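Local structure of NADH kinase POS5, mitochondrial (Saccharomyces cerevisiae, 3AFO) at residues E61-L66 and Q87-P92. The protein phosphorylates NADH and NAD(+) in mitochondria with ATP as donor, preferring NADH twofold, and is a key source of the cellular reductant NADPH. Sequence-based numbering, arbitrary orientation. Where two conformers were deposited one is given.
Sequences EFITHL and QDFKSP
Residues 61-66 form just under two turns of helix 53-69, and the irregular chain of 87-92 comes nearest them where the CA atoms of Thr64 and Phe89 lie 8.3 Å apart. One aromatic side chain bridges that gap: the ring of Phe89 reaches the helix with CZ and CE1, against Ile63 and Thr64. Its far end meets Ile63, with CZ 3.8 Å from the CG2 methyl, and the two side chains lie nearly perpendicular. CG1 of Ile63 lies beside the backbone N (chi1 -66°), which leaves the CG2 methyl anti to that N and against the ring.

The contact belongs to the N-terminal domain of the NAD kinase family, where helix 53-69 packs on the parallel sheet and Phe62 and Ile63 both touch Ile46 of strand 43-48. The side chain of Thr64 instead runs alongside that of Phe89, pointing the opposite way. Here CE1 of the ring lies 3.6 Å from Thr64 OG1, a van der Waals approach made obliquely to the ring. The hydroxyl is turned back beside its own backbone N (chi1 -63°) and hydrogen-bonds to Val60 O one turn earlier, a bond that ties it to its own helix rather than to the loop. Phe89 sits in the loop between helix 79-86 and strand 101-105; Val60 and the ring of His101, inclined at about 35°, add to its surroundings. Beside it, Asp88 OD2 makes a salt bridge to Arg56 NE, a second tie from this loop to the same helix.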
ATOM      1  N   GLU A  61      35.524  19.289 -21.297  1.00 26.80           N
ATOM      2  CA  GLU A  61      36.615  18.557 -20.658  1.00 26.84           C
ATOM      3  C   GLU A  61      36.736  17.122 -21.189  1.00 26.42           C
ATOM      4  O   GLU A  61      37.848  16.597 -21.360  1.00 26.01           O
ATOM      5  CB  GLU A  61      36.421  18.574 -19.137  1.00 27.46           C
ATOM      6  CG  GLU A  61      37.560  17.983 -18.324  1.00 30.82           C
ATOM      7  CD  GLU A  61      37.262  17.954 -16.821  1.00 34.98           C
ATOM      8  OE1 GLU A  61      36.392  18.721 -16.352  1.00 37.06           O
ATOM      9  OE2 GLU A  61      37.904  17.157 -16.103  1.00 37.93           O
ATOM     10  N   PHE A  62      35.599  16.484 -21.457  1.00 25.37           N
ATOM     11  CA  PHE A  62      35.628  15.124 -21.960  1.00 25.18           C
ATOM     12  C   PHE A  62      36.165  15.071 -23.393  1.00 24.94           C
ATOM     13  O   PHE A  62      37.019  14.250 -23.708  1.00 24.98           O
ATOM     14  CB  PHE A  62      34.239  14.480 -21.874  1.00 25.13           C
ATOM     15  CG  PHE A  62      34.234  13.023 -22.204  1.00 25.13           C
ATOM     16  CD1 PHE A  62      34.961  12.123 -21.437  1.00 24.95           C
ATOM     17  CD2 PHE A  62      33.489  12.544 -23.273  1.00 24.75           C
ATOM     18  CE1 PHE A  62      34.958  10.743 -21.739  1.00 25.28           C
ATOM     19  CE2 PHE A  62      33.479  11.180 -23.577  1.00 24.93           C
ATOM     20  CZ  PHE A  62      34.220  10.284 -22.810  1.00 23.83           C
ATOM     21  N   ILE A  63      35.658  15.961 -24.239  1.00 24.94           N
ATOM     22  CA  ILE A  63      36.065  16.073 -25.639  1.00 25.07           C
ATOM     23  C   ILE A  63      37.554  16.423 -25.773  1.00 25.50           C
ATOM     24  O   ILE A  63      38.249  15.881 -26.642  1.00 26.06           O
ATOM     25  CB  ILE A  63      35.198  17.116 -26.374  1.00 24.55           C
ATOM     26  CG1 ILE A  63      33.747  16.623 -26.463  1.00 23.37           C
ATOM     27  CG2 ILE A  63      35.763  17.422 -27.773  1.00 25.07           C
ATOM     28  CD1 ILE A  63      32.752  17.653 -26.953  1.00 20.69           C
ATOM     29  N   THR A  64      38.025  17.327 -24.911  1.00 25.86           N
ATOM     30  CA  THR A  64      39.451  17.676 -24.815  1.00 25.76           C
ATOM     31  C   THR A  64      40.288  16.422 -24.530  1.00 26.27           C
ATOM     32  O   THR A  64      41.268  16.147 -25.235  1.00 25.86           O
ATOM     33  CB  THR A  64      39.686  18.816 -23.776  1.00 25.72           C
ATOM     34  OG1 THR A  64      39.018  20.002 -24.220  1.00 24.33           O
ATOM     35  CG2 THR A  64      41.182  19.144 -23.588  1.00 26.28           C
ATOM     36  N   HIS A  65      39.870  15.639 -23.536  1.00 26.14           N
ATOM     37  CA  HIS A  65      40.524  14.373 -23.231  1.00 26.85           C
ATOM     38  C   HIS A  65      40.560  13.390 -24.415  1.00 26.82           C
ATOM     39  O   HIS A  65      41.594  12.783 -24.682  1.00 27.37           O
ATOM     40  CB  HIS A  65      39.882  13.711 -22.005  1.00 26.76           C
ATOM     41  CG  HIS A  65      40.377  12.325 -21.743  1.00 27.84           C
ATOM     42  ND1 HIS A  65      41.684  12.053 -21.396  1.00 28.17           N
ATOM     43  CD2 HIS A  65      39.738  11.130 -21.764  1.00 27.27           C
ATOM     44  CE1 HIS A  65      41.829  10.751 -21.223  1.00 28.33           C
ATOM     45  NE2 HIS A  65      40.662  10.170 -21.437  1.00 27.79           N
ATOM     46  N   LEU A  66      39.437  13.222 -25.108  1.00 26.75           N
ATOM     47  CA  LEU A  66      39.386  12.325 -26.265  1.00 26.88           C
ATOM     48  C   LEU A  66      40.352  12.783 -27.365  1.00 27.00           C
ATOM     49  O   LEU A  66      41.098  11.980 -27.932  1.00 26.42           O
ATOM     50  CB  LEU A  66      37.958  12.223 -26.817  1.00 26.31           C
ATOM     51  CG  LEU A  66      36.900  11.675 -25.843  1.00 26.37           C
ATOM     52  CD1 LEU A  66      35.525  11.678 -26.480  1.00 23.33           C
ATOM     53  CD2 LEU A  66      37.295  10.274 -25.357  1.00 24.04           C
ATOM     54  N   GLN A  87      32.826  28.210 -28.765  0.50 31.89           N
ATOM     55  CA  GLN A  87      33.590  29.277 -28.094  0.50 31.81           C
ATOM     56  C   GLN A  87      34.304  28.821 -26.814  0.50 31.46           C
ATOM     57  O   GLN A  87      35.167  29.540 -26.309  0.50 31.47           O
ATOM     58  CB  GLN A  87      32.735  30.523 -27.799  0.50 32.14           C
ATOM     59  CG  GLN A  87      32.246  31.276 -29.031  0.50 32.86           C
ATOM     60  CD  GLN A  87      32.470  32.789 -28.964  0.50 34.36           C
ATOM     61  OE1 GLN A  87      32.387  33.404 -27.896  0.50 34.02           O
ATOM     62  NE2 GLN A  87      32.753  33.395 -30.120  0.50 33.57           N
ATOM     63  N   ASP A  88      33.954  27.641 -26.293  1.00 31.10           N
ATOM     64  CA  ASP A  88      34.531  27.166 -25.014  1.00 30.52           C
ATOM     65  C   ASP A  88      35.931  26.546 -25.099  1.00 29.87           C
ATOM     66  O   ASP A  88      36.593  26.364 -24.069  1.00 28.99           O
ATOM     67  CB  ASP A  88      33.602  26.167 -24.296  1.00 30.68           C
ATOM     68  CG  ASP A  88      32.260  26.757 -23.913  1.00 31.77           C
ATOM     69  OD1 ASP A  88      32.041  27.975 -24.121  1.00 32.06           O
ATOM     70  OD2 ASP A  88      31.405  25.979 -23.420  1.00 31.93           O
ATOM     71  N   PHE A  89      36.363  26.180 -26.303  1.00 29.10           N
ATOM     72  CA  PHE A  89      37.702  25.619 -26.472  1.00 29.06           C
ATOM     73  C   PHE A  89      38.678  26.769 -26.663  1.00 29.47           C
ATOM     74  O   PHE A  89      38.523  27.582 -27.577  1.00 29.76           O
ATOM     75  CB  PHE A  89      37.754  24.652 -27.650  1.00 28.73           C
ATOM     76  CG  PHE A  89      36.925  23.412 -27.451  1.00 27.75           C
ATOM     77  CD1 PHE A  89      37.519  22.227 -27.014  1.00 26.94           C
ATOM     78  CD2 PHE A  89      35.551  23.429 -27.690  1.00 26.29           C
ATOM     79  CE1 PHE A  89      36.754  21.075 -26.830  1.00 26.45           C
ATOM     80  CE2 PHE A  89      34.775  22.276 -27.509  1.00 24.70           C
ATOM     81  CZ  PHE A  89      35.382  21.103 -27.081  1.00 25.57           C
ATOM     82  N   LYS A  90      39.669  26.829 -25.787  1.00 29.79           N
ATOM     83  CA  LYS A  90      40.552  27.982 -25.683  1.00 30.55           C
ATOM     84  C   LYS A  90      41.950  27.736 -26.229  1.00 31.08           C
ATOM     85  O   LYS A  90      42.849  28.565 -26.054  1.00 31.32           O
ATOM     86  CB  LYS A  90      40.624  28.435 -24.222  1.00 30.60           C
ATOM     87  CG  LYS A  90      39.277  28.864 -23.639  1.00 31.22           C
ATOM     88  CD  LYS A  90      38.755  30.135 -24.302  1.00 31.46           C
ATOM     89  CE  LYS A  90      37.407  30.535 -23.727  1.00 32.80           C
ATOM     90  NZ  LYS A  90      36.982  31.842 -24.297  1.00 34.10           N
ATOM     91  N   SER A  91      42.129  26.588 -26.882  1.00 31.52           N
ATOM     92  CA  SER A  91      43.391  26.224 -27.517  1.00 31.97           C
ATOM     93  C   SER A  91      43.141  25.141 -28.567  1.00 32.16           C
ATOM     94  O   SER A  91      42.167  24.399 -28.463  1.00 31.75           O
ATOM     95  CB  SER A  91      44.403  25.728 -26.475  1.00 31.74           C
ATOM     96  OG  SER A  91      43.855  24.674 -25.709  1.00 32.74           O
ATOM     97  N   PRO A  92      44.014  25.053 -29.586  1.00 32.65           N
ATOM     98  CA  PRO A  92      43.884  23.975 -30.563  1.00 33.38           C
ATOM     99  C   PRO A  92      44.621  22.739 -30.047  1.00 34.15           C
ATOM    100  O   PRO A  92      45.170  22.778 -28.948  1.00 33.95           O
ATOM    101  CB  PRO A  92      44.607  24.546 -31.778  1.00 33.09           C
ATOM    102  CG  PRO A  92      45.743  25.299 -31.166  1.00 32.73           C
ATOM    103  CD  PRO A  92      45.184  25.904 -29.880  1.00 32.69           C
TER